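Long-range contacts in collagen adhesin (Enterococcus faecalis, PDB 2OKM), which probably binds collagen, this chain being the N2 subdomain of a larger adhesin anchored to the bacterial cell wall: residues A[7-12]-A[122-127]; A[17-22]-A[107-112]; A[23-28]-A[101-106]; A[47-52]-A[86-91]. All blocks are in the same frame, centred on the assembly; numbering follows the deposited sequence.

Interaction 1: residues A[7-12]-A[122-127]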
# COMPACT_ATOMS: atom_id res chain seq x y z
N PHE A 7 2.61 8.96 -3.76
CA PHE A 7 2.01 7.96 -2.91
C PHE A 7 0.91 8.49 -2.01
O PHE A 7 1.01 9.59 -1.45
CB PHE A 7 3.06 7.28 -2.02
CG PHE A 7 2.48 6.27 -1.07
CD1 PHE A 7 2.11 6.63 0.22
CD2 PHE A 7 2.24 4.97 -1.49
CE1 PHE A 7 1.50 5.71 1.08
CE2 PHE A 7 1.63 4.04 -0.65
CZ PHE A 7 1.26 4.41 0.64
N TYR A 8 -0.15 7.71 -1.90
CA TYR A 8 -1.24 8.06 -1.01
C TYR A 8 -1.97 6.80 -0.61
O TYR A 8 -1.92 5.78 -1.30
CB TYR A 8 -2.20 9.09 -1.62
CG TYR A 8 -3.12 8.60 -2.71
CD1 TYR A 8 -2.70 8.57 -4.04
CD2 TYR A 8 -4.43 8.23 -2.42
CE1 TYR A 8 -3.58 8.19 -5.05
CE2 TYR A 8 -5.31 7.85 -3.42
CZ TYR A 8 -4.88 7.83 -4.73
OH TYR A 8 -5.75 7.48 -5.73
N LYS A 9 -2.64 6.89 0.53
CA LYS A 9 -3.35 5.76 1.07
C LYS A 9 -4.75 6.15 1.52
O LYS A 9 -4.94 7.18 2.17
CB LYS A 9 -2.54 5.23 2.24
CG LYS A 9 -3.19 4.14 2.99
CD LYS A 9 -2.29 3.80 4.12
CE LYS A 9 -3.11 3.16 5.14
NZ LYS A 9 -3.67 1.90 4.62
N VAL A 10 -5.73 5.32 1.15
CA VAL A 10 -7.11 5.54 1.54
C VAL A 10 -7.77 4.20 1.83
O VAL A 10 -7.21 3.15 1.54
CB VAL A 10 -7.93 6.25 0.43
CG1 VAL A 10 -7.45 7.67 0.26
CG2 VAL A 10 -7.80 5.47 -0.88
N GLY A 11 -8.96 4.26 2.40
CA GLY A 11 -9.68 3.04 2.69
C GLY A 11 -11.17 3.31 2.73
O GLY A 11 -11.60 4.46 2.67
N ASP A 12 -11.95 2.24 2.80
CA ASP A 12 -13.40 2.37 2.88
C ASP A 12 -13.99 1.14 3.55
O ASP A 12 -13.28 0.18 3.84
CB ASP A 12 -14.03 2.59 1.49
CG ASP A 12 -13.82 1.41 0.55
OD1 ASP A 12 -14.05 0.26 0.97
OD2 ASP A 12 -13.45 1.65 -0.62
N ASN A 122 -4.60 4.15 9.66
CA ASN A 122 -3.44 3.39 9.23
C ASN A 122 -2.37 4.44 8.98
O ASN A 122 -2.63 5.45 8.33
CB ASN A 122 -3.70 2.61 7.94
CG ASN A 122 -2.53 1.70 7.59
OD1 ASN A 122 -2.27 1.40 6.42
ND2 ASN A 122 -1.81 1.27 8.60
N SER A 123 -1.18 4.21 9.51
CA SER A 123 -0.08 5.15 9.37
C SER A 123 1.04 4.53 8.54
O SER A 123 1.20 3.31 8.50
CB SER A 123 0.44 5.54 10.75
OG SER A 123 -0.58 6.15 11.53
N TYR A 124 1.80 5.38 7.87
CA TYR A 124 2.89 4.90 7.04
C TYR A 124 4.05 5.87 6.99
O TYR A 124 3.91 7.05 7.30
CB TYR A 124 2.38 4.62 5.62
CG TYR A 124 1.93 5.86 4.87
CD1 TYR A 124 2.87 6.71 4.28
CD2 TYR A 124 0.59 6.20 4.78
CE1 TYR A 124 2.47 7.87 3.61
CE2 TYR A 124 0.18 7.37 4.12
CZ TYR A 124 1.13 8.20 3.54
OH TYR A 124 0.74 9.36 2.92
N ASP A 125 5.20 5.34 6.61
CA ASP A 125 6.43 6.10 6.44
C ASP A 125 6.96 5.53 5.13
O ASP A 125 7.22 4.34 5.03
CB ASP A 125 7.42 5.82 7.56
CG ASP A 125 8.74 6.53 7.37
OD1 ASP A 125 9.78 5.97 7.79
OD2 ASP A 125 8.76 7.66 6.83
N ILE A 126 7.08 6.37 4.11
CA ILE A 126 7.57 5.88 2.83
C ILE A 126 8.82 6.62 2.38
O ILE A 126 8.92 7.83 2.53
CB ILE A 126 6.48 5.99 1.73
CG1 ILE A 126 6.99 5.36 0.43
CG2 ILE A 126 6.10 7.45 1.51
CD1 ILE A 126 5.95 5.36 -0.68
N ASN A 127 9.77 5.86 1.84
CA ASN A 127 11.02 6.40 1.33
C ASN A 127 11.10 6.08 -0.16
O ASN A 127 10.84 4.95 -0.57
CB ASN A 127 12.21 5.75 2.05
CG ASN A 127 12.42 6.29 3.45
OD1 ASN A 127 12.82 7.45 3.62
ND2 ASN A 127 12.16 5.46 4.46
O HOH W 1 -1.99 9.38 1.99
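F7 presents the edge of its ring to the face of Y124, forming the edge-to-face (T-shaped) aromatic pair at the heart of the contact between strand 7-12 and segment 122-127 of strand 119-128. The ring centroids of F7 and Y124 lie 4.7 Å apart with their planes at 78°. F7 CE1 stands 3.3 Å above the Y124 plane, over the ring centre, so a C-H edge meets the pi cloud.

Aliphatic packing flanks this pair. I126 CD1 approaches F7 obliquely and reaches F7 CG at 3.6 Å; I126 CG1 is anti to the backbone N (chi1 -175°) and the chain stays extended at chi2 (177°), which together bring CD1 to the phenyl ring. From the K9 stem, CD lies 3.8 Å from Y124 CD2, and the two side chains slide past one another in opposite directions.

The polar groups find their partners through a water and outside the two segments. The water accepts a bond from K9 N at 3.0 Å and also pairs with Y124 OH at 2.9 Å, giving the tyrosine hydroxyl a link to the opposing backbone. The ammonium of K9 is hydrogen-bonded to Y106 OH, whereas N122 ND2 is held by D41; the modelled approach of K9 to N122 is too close to be trusted.

The strand axes are 8.8 Å apart, and the strands meet through side chains. This illustrates how two sheets of a beta sandwich pack: strand 7-12 hydrogen-bonds to 19-26 within one sheet, while 122-127 lies in the other between strands 37-43 and 136-145.

Interaction 2: residues A[17-22]-A[107-112]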
# COMPACT_ATOMS: atom_id res chain seq x y z
N SER A 17 -18.75 -7.39 5.41
CA SER A 17 -19.19 -6.90 6.71
C SER A 17 -18.04 -7.00 7.70
O SER A 17 -17.26 -7.96 7.67
CB SER A 17 -20.38 -7.73 7.20
OG SER A 17 -20.74 -7.36 8.52
N ASN A 18 -17.93 -6.01 8.58
CA ASN A 18 -16.89 -5.99 9.60
C ASN A 18 -15.46 -6.05 9.05
O ASN A 18 -14.59 -6.68 9.64
CB ASN A 18 -17.11 -7.12 10.60
CG ASN A 18 -18.39 -6.94 11.41
OD1 ASN A 18 -18.76 -7.80 12.21
ND2 ASN A 18 -19.06 -5.81 11.21
N GLN A 19 -15.23 -5.39 7.92
CA GLN A 19 -13.90 -5.34 7.33
C GLN A 19 -13.61 -3.95 6.80
O GLN A 19 -14.52 -3.23 6.39
CB GLN A 19 -13.76 -6.34 6.18
CG GLN A 19 -13.35 -7.75 6.59
CD GLN A 19 -12.96 -8.63 5.41
OE1 GLN A 19 -12.45 -9.73 5.59
NE2 GLN A 19 -13.21 -8.14 4.20
N VAL A 20 -12.34 -3.57 6.83
CA VAL A 20 -11.92 -2.28 6.30
C VAL A 20 -11.11 -2.61 5.06
O VAL A 20 -10.24 -3.49 5.11
CB VAL A 20 -11.02 -1.50 7.29
CG1 VAL A 20 -10.56 -0.21 6.64
CG2 VAL A 20 -11.78 -1.20 8.57
N ARG A 21 -11.41 -1.94 3.95
CA ARG A 21 -10.66 -2.16 2.72
C ARG A 21 -9.63 -1.04 2.62
O ARG A 21 -9.99 0.14 2.68
CB ARG A 21 -11.57 -2.12 1.49
CG ARG A 21 -12.72 -3.12 1.50
CD ARG A 21 -13.25 -3.30 0.08
NE ARG A 21 -13.53 -2.02 -0.57
CZ ARG A 21 -13.64 -1.86 -1.89
NH1 ARG A 21 -13.50 -2.90 -2.70
NH2 ARG A 21 -13.89 -0.66 -2.39
N TRP A 22 -8.36 -1.40 2.50
CA TRP A 22 -7.30 -0.41 2.40
C TRP A 22 -6.65 -0.41 1.03
O TRP A 22 -6.67 -1.42 0.32
CB TRP A 22 -6.22 -0.67 3.47
CG TRP A 22 -6.65 -0.35 4.88
CD1 TRP A 22 -6.97 -1.23 5.87
CD2 TRP A 22 -6.83 0.96 5.44
NE1 TRP A 22 -7.33 -0.56 7.02
CE2 TRP A 22 -7.24 0.79 6.78
CE3 TRP A 22 -6.66 2.26 4.95
CZ2 TRP A 22 -7.51 1.87 7.63
CZ3 TRP A 22 -6.93 3.34 5.79
CH2 TRP A 22 -7.34 3.14 7.12
N THR A 107 -7.21 -6.12 3.23
CA THR A 107 -8.26 -5.83 4.19
C THR A 107 -7.81 -6.12 5.61
O THR A 107 -6.80 -6.78 5.84
CB THR A 107 -9.51 -6.69 3.94
OG1 THR A 107 -9.14 -8.07 3.90
CG2 THR A 107 -10.18 -6.30 2.64
N SER A 108 -8.57 -5.59 6.55
CA SER A 108 -8.33 -5.82 7.95
C SER A 108 -9.69 -6.13 8.52
O SER A 108 -10.70 -5.58 8.07
CB SER A 108 -7.73 -4.60 8.62
OG SER A 108 -6.39 -4.44 8.20
N THR A 109 -9.73 -7.03 9.49
CA THR A 109 -10.97 -7.39 10.14
C THR A 109 -11.21 -6.41 11.28
O THR A 109 -10.29 -6.08 12.02
CB THR A 109 -10.89 -8.82 10.71
OG1 THR A 109 -10.72 -9.76 9.64
CG2 THR A 109 -12.16 -9.16 11.48
N ILE A 110 -12.45 -5.94 11.39
CA ILE A 110 -12.81 -5.00 12.45
C ILE A 110 -13.12 -5.80 13.71
O ILE A 110 -13.95 -6.70 13.69
CB ILE A 110 -14.04 -4.18 12.05
CG1 ILE A 110 -13.72 -3.35 10.80
CG2 ILE A 110 -14.46 -3.28 13.20
CD1 ILE A 110 -14.91 -2.60 10.22
N THR A 111 -12.44 -5.47 14.80
CA THR A 111 -12.64 -6.16 16.07
C THR A 111 -13.85 -5.59 16.81
O THR A 111 -14.43 -4.59 16.39
CB THR A 111 -11.41 -6.00 16.98
OG1 THR A 111 -11.24 -4.62 17.32
CG2 THR A 111 -10.15 -6.51 16.29
N GLU A 112 -14.23 -6.24 17.90
CA GLU A 112 -15.35 -5.77 18.71
C GLU A 112 -15.09 -4.34 19.16
O GLU A 112 -15.96 -3.48 19.07
CB GLU A 112 -15.55 -6.69 19.92
CG GLU A 112 -16.56 -6.20 20.96
CD GLU A 112 -17.95 -5.96 20.38
OE1 GLU A 112 -18.32 -6.65 19.40
OE2 GLU A 112 -18.68 -5.10 20.92
O HOH W 2 -12.59 -10.86 8.21
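V20 and S108 form the antiparallel hydrogen-bonded pair at the centre of this contact, and each satisfies both backbone groups of the other. V20 N donates to S108 O at 2.9 Å, and S108 N returns a bond to V20 O at 3.0 Å. Each of these oxygens also receives a CA-H contact, S108 O from Q19 and V20 O from T107, and is thus approached by two donors from the partner strand.

The next backbone bond lies where strand 19-26 gives way to loop. There I110 N donates to N18 O at 2.9 Å in a nearly straight bond (174°), although the nitrogen lies 45° out of the carbonyl plane.

On the sheet face carrying Q19, T107 and T109, side-chain polarity is met partly by solvent. A water donates to Q19 OE1 at 2.9 Å and pairs with T109 OG1 at 2.6 Å, spanning a non-hydrogen-bonded pair. N50 serves both threonine hydroxyls, T107 through OD1 and T109 through ND2, while R21 NE forms a salt bridge with D12.

The face carrying V20 and S108 is buried and mixes apolar packing with a few polar groups. V20 CG2 packs on I110 CG1 at 3.7 Å, the two side chains crossing at about a right angle. S108 OG lies 4.0 Å from W22 CD1, near the plane of the indole; Q43 binds this hydroxyl and Q47 binds W22 NE1.

The chemistry therefore divides by face: hydroxyls, amide and water line the more open side, whereas the buried polar groups of S108 and W22 are satisfied by glutamines.

Interaction 3: residues A[23-28]-A[101-106]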
# COMPACT_ATOMS: atom_id res chain seq x y z
N PHE A 23 -6.11 0.74 0.64
CA PHE A 23 -5.46 0.88 -0.66
C PHE A 23 -4.16 1.66 -0.56
O PHE A 23 -4.13 2.77 -0.00
CB PHE A 23 -6.38 1.63 -1.64
CG PHE A 23 -7.75 1.03 -1.80
CD1 PHE A 23 -8.72 1.20 -0.83
CD2 PHE A 23 -8.07 0.31 -2.95
CE1 PHE A 23 -10.00 0.66 -1.00
CE2 PHE A 23 -9.34 -0.24 -3.13
CZ PHE A 23 -10.31 -0.06 -2.15
N LEU A 24 -3.09 1.09 -1.09
CA LEU A 24 -1.80 1.76 -1.12
C LEU A 24 -1.62 2.10 -2.59
O LEU A 24 -1.47 1.22 -3.43
CB LEU A 24 -0.68 0.83 -0.64
CG LEU A 24 -0.91 0.18 0.73
CD1 LEU A 24 0.30 -0.68 1.06
CD2 LEU A 24 -1.11 1.25 1.81
N ASN A 25 -1.66 3.39 -2.91
CA ASN A 25 -1.56 3.86 -4.29
C ASN A 25 -0.16 4.36 -4.59
O ASN A 25 0.22 5.46 -4.21
CB ASN A 25 -2.59 4.95 -4.52
CG ASN A 25 -4.00 4.43 -4.32
OD1 ASN A 25 -4.55 3.75 -5.18
ND2 ASN A 25 -4.59 4.74 -3.17
N VAL A 26 0.59 3.53 -5.30
CA VAL A 26 1.98 3.82 -5.61
C VAL A 26 2.31 4.22 -7.04
O VAL A 26 2.08 3.46 -7.98
CB VAL A 26 2.85 2.60 -5.23
CG1 VAL A 26 4.33 2.94 -5.35
CG2 VAL A 26 2.50 2.14 -3.82
N ASN A 27 2.88 5.42 -7.19
CA ASN A 27 3.32 5.92 -8.48
C ASN A 27 2.26 5.83 -9.58
O ASN A 27 2.53 5.34 -10.68
CB ASN A 27 4.59 5.15 -8.88
CG ASN A 27 5.34 5.79 -10.02
OD1 ASN A 27 5.27 7.00 -10.23
ND2 ASN A 27 6.10 4.98 -10.75
N LEU A 28 1.05 6.31 -9.29
CA LEU A 28 -0.03 6.25 -10.28
C LEU A 28 0.29 7.00 -11.57
O LEU A 28 -0.22 6.65 -12.64
CB LEU A 28 -1.34 6.78 -9.67
CG LEU A 28 -2.18 5.76 -8.89
CD1 LEU A 28 -1.35 5.09 -7.82
CD2 LEU A 28 -3.39 6.46 -8.28
N SER A 101 2.86 1.73 -12.03
CA SER A 101 2.03 2.04 -10.87
C SER A 101 1.58 0.76 -10.18
O SER A 101 1.42 -0.28 -10.82
CB SER A 101 0.81 2.86 -11.28
OG SER A 101 -0.04 2.13 -12.13
N PHE A 102 1.37 0.85 -8.87
CA PHE A 102 0.91 -0.29 -8.09
C PHE A 102 -0.23 0.14 -7.18
O PHE A 102 -0.10 1.12 -6.44
CB PHE A 102 2.02 -0.81 -7.16
CG PHE A 102 3.28 -1.23 -7.86
CD1 PHE A 102 3.54 -2.58 -8.11
CD2 PHE A 102 4.23 -0.28 -8.25
CE1 PHE A 102 4.72 -2.98 -8.73
CE2 PHE A 102 5.41 -0.67 -8.87
CZ PHE A 102 5.66 -2.02 -9.12
N ILE A 103 -1.35 -0.56 -7.24
CA ILE A 103 -2.42 -0.28 -6.30
C ILE A 103 -2.48 -1.56 -5.48
O ILE A 103 -2.81 -2.63 -6.00
CB ILE A 103 -3.78 -0.01 -6.98
CG1 ILE A 103 -3.72 1.33 -7.71
CG2 ILE A 103 -4.89 0.02 -5.92
CD1 ILE A 103 -4.97 1.68 -8.47
N VAL A 104 -2.10 -1.45 -4.22
CA VAL A 104 -2.08 -2.60 -3.33
C VAL A 104 -3.37 -2.61 -2.53
O VAL A 104 -3.68 -1.64 -1.83
CB VAL A 104 -0.89 -2.53 -2.34
CG1 VAL A 104 -0.79 -3.83 -1.55
CG2 VAL A 104 0.40 -2.27 -3.11
N ARG A 105 -4.11 -3.69 -2.66
CA ARG A 105 -5.37 -3.84 -1.94
C ARG A 105 -5.22 -4.90 -0.86
O ARG A 105 -4.65 -5.96 -1.10
CB ARG A 105 -6.49 -4.27 -2.90
CG ARG A 105 -6.94 -3.21 -3.90
CD ARG A 105 -8.04 -3.77 -4.80
NE ARG A 105 -8.66 -2.74 -5.64
CZ ARG A 105 -8.10 -2.21 -6.73
NH1 ARG A 105 -6.90 -2.61 -7.12
NH2 ARG A 105 -8.74 -1.27 -7.41
N TYR A 106 -5.72 -4.61 0.33
CA TYR A 106 -5.71 -5.57 1.42
C TYR A 106 -6.80 -5.17 2.39
O TYR A 106 -7.26 -4.04 2.39
CB TYR A 106 -4.34 -5.63 2.11
CG TYR A 106 -3.94 -4.39 2.89
CD1 TYR A 106 -4.29 -4.24 4.23
CD2 TYR A 106 -3.20 -3.38 2.28
CE1 TYR A 106 -3.91 -3.11 4.96
CE2 TYR A 106 -2.81 -2.24 2.99
CZ TYR A 106 -3.17 -2.12 4.33
OH TYR A 106 -2.79 -1.00 5.03
O HOH W 3 -1.32 4.05 -13.49
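L24 and V104 meet at the tightly packed centre of this contact, their CB atoms 3.8 Å apart, as a hydrogen-bonded pair in antiparallel strands. V26 and F102 repeat the arrangement, and each pair is closed by two backbone hydrogen bonds, V26 N reaching F102 O at 2.8 Å. Beyond V104, L24 also meets Y106, L24 CG lying in the ring plane at the edge, 3.8 Å from Y106 CE2. All five of these side chains are buried.

The reverse face is the more solvent-accessible one: F23, I103 and R105 are partly exposed, whereas N25 on the same face is buried. Here F23 turns a ring edge to the guanidinium of R105, and the two planes stand 78° apart. The R105 chain runs extended from CG to NE, which brings R105 NE to 3.6 Å from F23 CE2, while F23 CD2 lies over one face of the guanidinium; the charge has a weak, long pairing with D57. N25 OD1 rests against I103 CG1 at 3.6 Å.

At the far end the strand turns into loop at N27, whose side chain holds S31 N. A water there links the two segments, donating to L28 O at 2.9 Å and pairing with S101 OG at 2.7 Å.

Strand 19-26 is flanked on its other edge by strand 7-12, and 101-110 by strand 55-59, while the face of L24, V26 and V104 packs on F88, L90 and F92 of strand 87-92.

Interaction 4: residues A[47-52]-A[86-91]. With SO4 (sulfate ion), chain C.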
# COMPACT_ATOMS: atom_id res chain seq x y z
N GLN A 47 -8.47 -3.07 14.56
CA GLN A 47 -8.35 -3.83 13.32
C GLN A 47 -7.32 -4.95 13.44
O GLN A 47 -6.36 -4.86 14.19
CB GLN A 47 -7.89 -2.91 12.19
CG GLN A 47 -8.69 -1.64 12.02
CD GLN A 47 -8.00 -0.65 11.10
OE1 GLN A 47 -7.91 -0.88 9.89
NE2 GLN A 47 -7.51 0.44 11.67
N GLN A 48 -7.55 -6.01 12.67
CA GLN A 48 -6.64 -7.14 12.61
C GLN A 48 -6.33 -7.36 11.14
O GLN A 48 -7.20 -7.75 10.35
CB GLN A 48 -7.27 -8.39 13.22
CG GLN A 48 -7.22 -8.36 14.74
CD GLN A 48 -5.80 -8.34 15.27
OE1 GLN A 48 -5.54 -7.81 16.36
NE2 GLN A 48 -4.87 -8.91 14.51
N LEU A 49 -5.09 -7.10 10.77
CA LEU A 49 -4.64 -7.24 9.39
C LEU A 49 -4.84 -8.65 8.83
O LEU A 49 -4.49 -9.64 9.48
CB LEU A 49 -3.16 -6.86 9.30
CG LEU A 49 -2.49 -7.00 7.94
CD1 LEU A 49 -3.13 -6.03 6.95
CD2 LEU A 49 -1.00 -6.70 8.09
N ASN A 50 -5.43 -8.73 7.64
CA ASN A 50 -5.65 -10.01 6.97
C ASN A 50 -4.42 -10.21 6.08
O ASN A 50 -4.39 -9.78 4.93
CB ASN A 50 -6.93 -9.94 6.13
CG ASN A 50 -8.18 -9.70 6.98
OD1 ASN A 50 -9.20 -9.22 6.49
ND2 ASN A 50 -8.11 -10.06 8.25
N LYS A 51 -3.40 -10.87 6.63
CA LYS A 51 -2.14 -11.08 5.92
C LYS A 51 -2.21 -11.84 4.60
O LYS A 51 -1.28 -11.77 3.80
CB LYS A 51 -1.13 -11.77 6.83
CG LYS A 51 -0.74 -10.95 8.04
CD LYS A 51 0.33 -11.66 8.84
CE LYS A 51 0.72 -10.87 10.06
NZ LYS A 51 1.79 -11.57 10.81
N GLU A 52 -3.30 -12.56 4.37
CA GLU A 52 -3.44 -13.32 3.13
C GLU A 52 -4.34 -12.62 2.12
O GLU A 52 -4.69 -13.20 1.08
CB GLU A 52 -4.01 -14.71 3.43
CG GLU A 52 -3.21 -15.51 4.45
CD GLU A 52 -3.83 -16.85 4.76
OE1 GLU A 52 -5.00 -16.88 5.21
OE2 GLU A 52 -3.15 -17.88 4.57
N ASN A 86 -0.05 -6.74 12.85
CA ASN A 86 -0.70 -5.62 12.19
C ASN A 86 0.22 -4.58 11.55
O ASN A 86 -0.26 -3.58 11.01
CB ASN A 86 -1.64 -4.94 13.19
CG ASN A 86 -2.72 -5.87 13.70
OD1 ASN A 86 -2.83 -6.12 14.90
ND2 ASN A 86 -3.52 -6.39 12.79
N ASP A 87 1.52 -4.80 11.62
CA ASP A 87 2.49 -3.88 11.02
C ASP A 87 3.25 -4.63 9.94
O ASP A 87 3.59 -5.80 10.10
CB ASP A 87 3.49 -3.39 12.08
CG ASP A 87 2.84 -2.53 13.14
OD1 ASP A 87 3.54 -2.22 14.14
OD2 ASP A 87 1.66 -2.15 13.00
N PHE A 88 3.54 -3.95 8.83
CA PHE A 88 4.27 -4.59 7.75
C PHE A 88 5.14 -3.59 7.01
O PHE A 88 4.85 -2.40 6.99
CB PHE A 88 3.32 -5.28 6.77
CG PHE A 88 2.40 -4.34 6.02
CD1 PHE A 88 2.81 -3.75 4.83
CD2 PHE A 88 1.13 -4.05 6.51
CE1 PHE A 88 1.96 -2.88 4.13
CE2 PHE A 88 0.27 -3.18 5.83
CZ PHE A 88 0.69 -2.60 4.63
N ASN A 89 6.23 -4.09 6.45
CA ASN A 89 7.11 -3.25 5.65
C ASN A 89 7.00 -3.81 4.24
O ASN A 89 7.14 -5.02 4.04
CB ASN A 89 8.56 -3.33 6.14
CG ASN A 89 8.74 -2.77 7.53
OD1 ASN A 89 8.06 -1.82 7.92
ND2 ASN A 89 9.67 -3.34 8.29
N LEU A 90 6.73 -2.94 3.28
CA LEU A 90 6.59 -3.37 1.90
C LEU A 90 7.56 -2.62 1.01
O LEU A 90 7.59 -1.38 1.01
CB LEU A 90 5.15 -3.14 1.43
CG LEU A 90 4.79 -3.48 -0.02
CD1 LEU A 90 5.09 -4.94 -0.31
CD2 LEU A 90 3.31 -3.18 -0.25
N ARG A 91 8.36 -3.36 0.25
CA ARG A 91 9.34 -2.77 -0.65
C ARG A 91 9.08 -3.15 -2.10
O ARG A 91 8.72 -4.28 -2.40
CB ARG A 91 10.74 -3.23 -0.25
CG ARG A 91 11.82 -2.84 -1.22
CD ARG A 91 13.18 -3.29 -0.69
NE ARG A 91 13.49 -2.78 0.64
CZ ARG A 91 14.34 -1.78 0.88
NH1 ARG A 91 14.95 -1.19 -0.13
NH2 ARG A 91 14.61 -1.40 2.13
S SO4 C . 0.40 -5.35 16.70
O1 SO4 C . -0.93 -4.71 16.68
O2 SO4 C . 1.41 -4.41 16.17
O3 SO4 C . 0.75 -5.70 18.09
O4 SO4 C . 0.37 -6.58 15.87
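L49 and F88 make the apolar half of this contact: L49 CD2 touches F88 CD2 at 3.7 Å, the side chains crossing at about a right angle. The CB of L49 is directed toward strand 87-92 and its CG is anti to the backbone N (chi1 178°); a bend at chi2 then sets CD2 against the ring, which it meets obliquely. Both residues are buried.

N86 supplies the polar half. Its CG is anti to the carbonyl carbon (chi1 -61°), a setting from which the terminal amide reaches the backbone of Q47, Q48 and L49. The Q48 chain bends at chi2 and brings its amide obliquely to that of N86, the two amide planes 58° apart.

A sulfate, probably from the crystallisation liquor, sits beside N86, whose N gives O4 a weak bond at 3.1 Å; T84 OG1 also binds the ion. From the other segment, K51 NZ reaches T84 O.

Strand 47-49 lies next to 101-110 in one antiparallel sheet, and strand 87-92 next to 37-43 in the other. F88 meets both F54 and Y106 edge-to-face. A leucine set among aromatic rings between two sheets, with polar groups at the border, places the contact in the core and margin of the beta sandwich that forms this collagen-binding domain.

Overall arrangement
The four contacts follow a concentric order: the first segments come as interactions 1, 2, 3 and 4 along the chain, and their partners return in reverse. Interactions 2 and 3, with centres about 19 Å apart, are successive portions of one pairing, strand 19-26 with 101-110, and are joined where W22 N bonds to Y106 O. Interactions 1 and 4, with centres about 12 Å apart, each span the two sheets of the sandwich. The centres of interactions 1 and 3 are about 9 Å apart, because strand 7-12 borders 19-26. Together they illustrate how in-sheet hydrogen bonding and between-sheet side-chain packing bring distant parts of the sequence into one compact domain.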